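Local coordinates for aminotransferase TlmJ (Streptoalloteichus hindustanus, PDB 5UID), which is a pyridoxal 5'-phosphate-binding enzyme of the DegT/DnrJ/EryC1 family that probably transfers amino groups in natural product biosynthesis, at residues M69-V74 / R209-L214. Residues are numbered along the deposited sequence; the frame is centred on the assembly and turned at random.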
loop_
_atom_site.group_PDB
_atom_site.type_symbol
_atom_site.label_atom_id
_atom_site.label_comp_id
_atom_site.label_asym_id
_atom_site.label_seq_id
_atom_site.Cartn_x
_atom_site.Cartn_y
_atom_site.Cartn_z
HETATM N N MSE A 69 14.501 1.332 6.719
HETATM C CA MSE A 69 15.676 0.478 6.571
HETATM C C MSE A 69 16.383 0.760 5.248
HETATM O O MSE A 69 17.601 0.621 5.146
HETATM C CB MSE A 69 15.291 -1.000 6.665
HETATM C CG MSE A 69 14.777 -1.426 8.039
HETATM SE SE MSE A 69 16.055 -1.079 9.483
HETATM C CE MSE A 69 15.020 0.229 10.492
ATOM N N GLU A 70 15.611 1.155 4.232
ATOM C CA GLU A 70 16.213 1.553 2.962
ATOM C C GLU A 70 16.932 2.890 3.096
ATOM O O GLU A 70 18.083 3.034 2.667
ATOM C CB GLU A 70 15.144 1.626 1.870
ATOM C CG GLU A 70 14.545 0.281 1.489
ATOM C CD GLU A 70 13.386 0.414 0.518
ATOM O OE1 GLU A 70 13.162 1.530 0.004
ATOM O OE2 GLU A 70 12.698 -0.599 0.268
ATOM N N LEU A 71 16.269 3.879 3.701
ATOM C CA LEU A 71 16.861 5.207 3.824
ATOM C C LEU A 71 18.112 5.179 4.695
ATOM O O LEU A 71 19.076 5.908 4.432
ATOM C CB LEU A 71 15.832 6.186 4.390
ATOM C CG LEU A 71 14.627 6.457 3.487
ATOM C CD1 LEU A 71 13.534 7.168 4.259
ATOM C CD2 LEU A 71 15.044 7.276 2.276
ATOM N N LEU A 72 18.117 4.343 5.735
ATOM C CA LEU A 72 19.283 4.246 6.606
ATOM C C LEU A 72 20.430 3.485 5.955
ATOM O O LEU A 72 21.562 3.559 6.443
ATOM C CB LEU A 72 18.896 3.586 7.929
ATOM C CG LEU A 72 17.984 4.403 8.848
ATOM C CD1 LEU A 72 17.568 3.576 10.051
ATOM C CD2 LEU A 72 18.675 5.682 9.289
ATOM N N GLY A 73 20.165 2.757 4.874
ATOM C CA GLY A 73 21.224 2.094 4.140
ATOM C C GLY A 73 21.708 0.790 4.729
ATOM O O GLY A 73 22.872 0.427 4.529
ATOM N N VAL A 74 20.852 0.068 5.455
ATOM C CA VAL A 74 21.250 -1.231 5.978
ATOM C C VAL A 74 21.321 -2.235 4.834
ATOM O O VAL A 74 20.609 -2.121 3.828
ATOM C CB VAL A 74 20.284 -1.706 7.081
ATOM C CG1 VAL A 74 20.125 -0.633 8.147
ATOM C CG2 VAL A 74 18.934 -2.085 6.494
ATOM N N ARG A 209 9.956 11.264 0.859
ATOM C CA ARG A 209 8.863 11.657 -0.026
ATOM C C ARG A 209 9.135 11.228 -1.462
ATOM O O ARG A 209 8.230 10.751 -2.156
ATOM C CB ARG A 209 8.643 13.169 0.047
ATOM C CG ARG A 209 8.079 13.646 1.368
ATOM C CD ARG A 209 7.832 15.148 1.370
ATOM N NE ARG A 209 7.195 15.575 2.612
ATOM C CZ ARG A 209 7.854 16.040 3.669
ATOM N NH1 ARG A 209 9.175 16.151 3.633
ATOM N NH2 ARG A 209 7.191 16.399 4.760
ATOM N N LYS A 210 10.376 11.390 -1.924
ATOM C CA LYS A 210 10.717 10.974 -3.280
ATOM C C LYS A 210 10.715 9.456 -3.403
ATOM O O LYS A 210 10.143 8.899 -4.349
ATOM C CB LYS A 210 12.076 11.549 -3.679
ATOM C CG LYS A 210 12.056 13.036 -3.990
ATOM C CD LYS A 210 13.467 13.588 -4.130
ATOM C CE LYS A 210 14.288 12.774 -5.118
ATOM N NZ LYS A 210 15.695 13.260 -5.205
ATOM N N LEU A 211 11.347 8.766 -2.449
ATOM C CA LEU A 211 11.400 7.308 -2.502
ATOM C C LEU A 211 10.003 6.700 -2.448
ATOM O O LEU A 211 9.715 5.724 -3.153
ATOM C CB LEU A 211 12.267 6.774 -1.363
ATOM C CG LEU A 211 12.488 5.260 -1.339
ATOM C CD1 LEU A 211 13.153 4.800 -2.629
ATOM C CD2 LEU A 211 13.314 4.855 -0.133
ATOM N N ALA A 212 9.118 7.265 -1.623
ATOM C CA ALA A 212 7.744 6.779 -1.565
ATOM C C ALA A 212 6.989 7.029 -2.864
ATOM O O ALA A 212 6.020 6.319 -3.148
ATOM C CB ALA A 212 6.997 7.429 -0.401
ATOM N N SER A 213 7.407 8.014 -3.650
ATOM C CA SER A 213 6.788 8.309 -4.943
ATOM C C SER A 213 7.616 7.751 -6.094
ATOM O O SER A 213 7.976 8.471 -7.026
ATOM C CB SER A 213 6.585 9.812 -5.098
ATOM O OG SER A 213 5.559 10.282 -4.242
ATOM N N LEU A 214 7.933 6.457 -6.026
ATOM C CA LEU A 214 8.603 5.723 -7.101
ATOM C C LEU A 214 10.012 6.238 -7.376
ATOM O O LEU A 214 10.573 5.978 -8.446
ATOM C CB LEU A 214 7.773 5.752 -8.391
ATOM C CG LEU A 214 6.399 5.085 -8.325
ATOM C CD1 LEU A 214 5.430 5.770 -9.268
ATOM C CD2 LEU A 214 6.514 3.609 -8.668
#
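Leu211 reaches from helix 202-212 to the last turn of helix 61-72 and touches two neighbours there, Glu70 and Leu71. Its CB points toward the other helix. With CG anti to the backbone N (chi1 -176°) and chi2 at 59°, CD2 is the branch carried toward helix 61-72; the CA atoms of Leu71 and Leu211 lie 8.6 Å apart. At the fork, CG of Leu211 comes within 4.0 Å of Glu70 OE1, and CD1 stays at the margin, 4.2 Å from the same oxygen. CD2 does most of the touching. It meets Glu70 OE1 at 3.3 Å, a close approach of a methyl to a carboxylate oxygen that is no hydrogen bond, and it packs against the Leu71 CD2 methyl at 3.8 Å. The two leucines thus meet mainly through one methyl each, their branches pointing opposite ways.

A chi2 of 174° stretches Glu70 out, bringing its carboxylate to Leu211. The other oxygen, OE2, forms a salt bridge with Arg243, which probably steadies the carboxylate beside the methyl. Leu71 also packs on Leu204 and Ala208, so Leu211 continues a longer apolar seam between the helices. Just after helix 61-72, Gly73, with positive phi, forms a Schellman motif: its N bonds to Glu70 O at 3.0 Å and Val74 N weakly to Met69 O.

Cutting Leu211 back to an alanine removes the fork, which is likely to leave Leu71 CD2 without its methyl partner and open a gap beside Glu70 OE1. In this DegT/DnrJ/EryC1 aminotransferase fold, helix 61-72 lies against the central mixed sheet, Met69 and Leu72 packing on its strands, and helix 202-212 packs on that helix. With no hydrogen bond across the two segments and just 120 Å² buried, the chemistry implies a light van der Waals join at the edge of a charged pair.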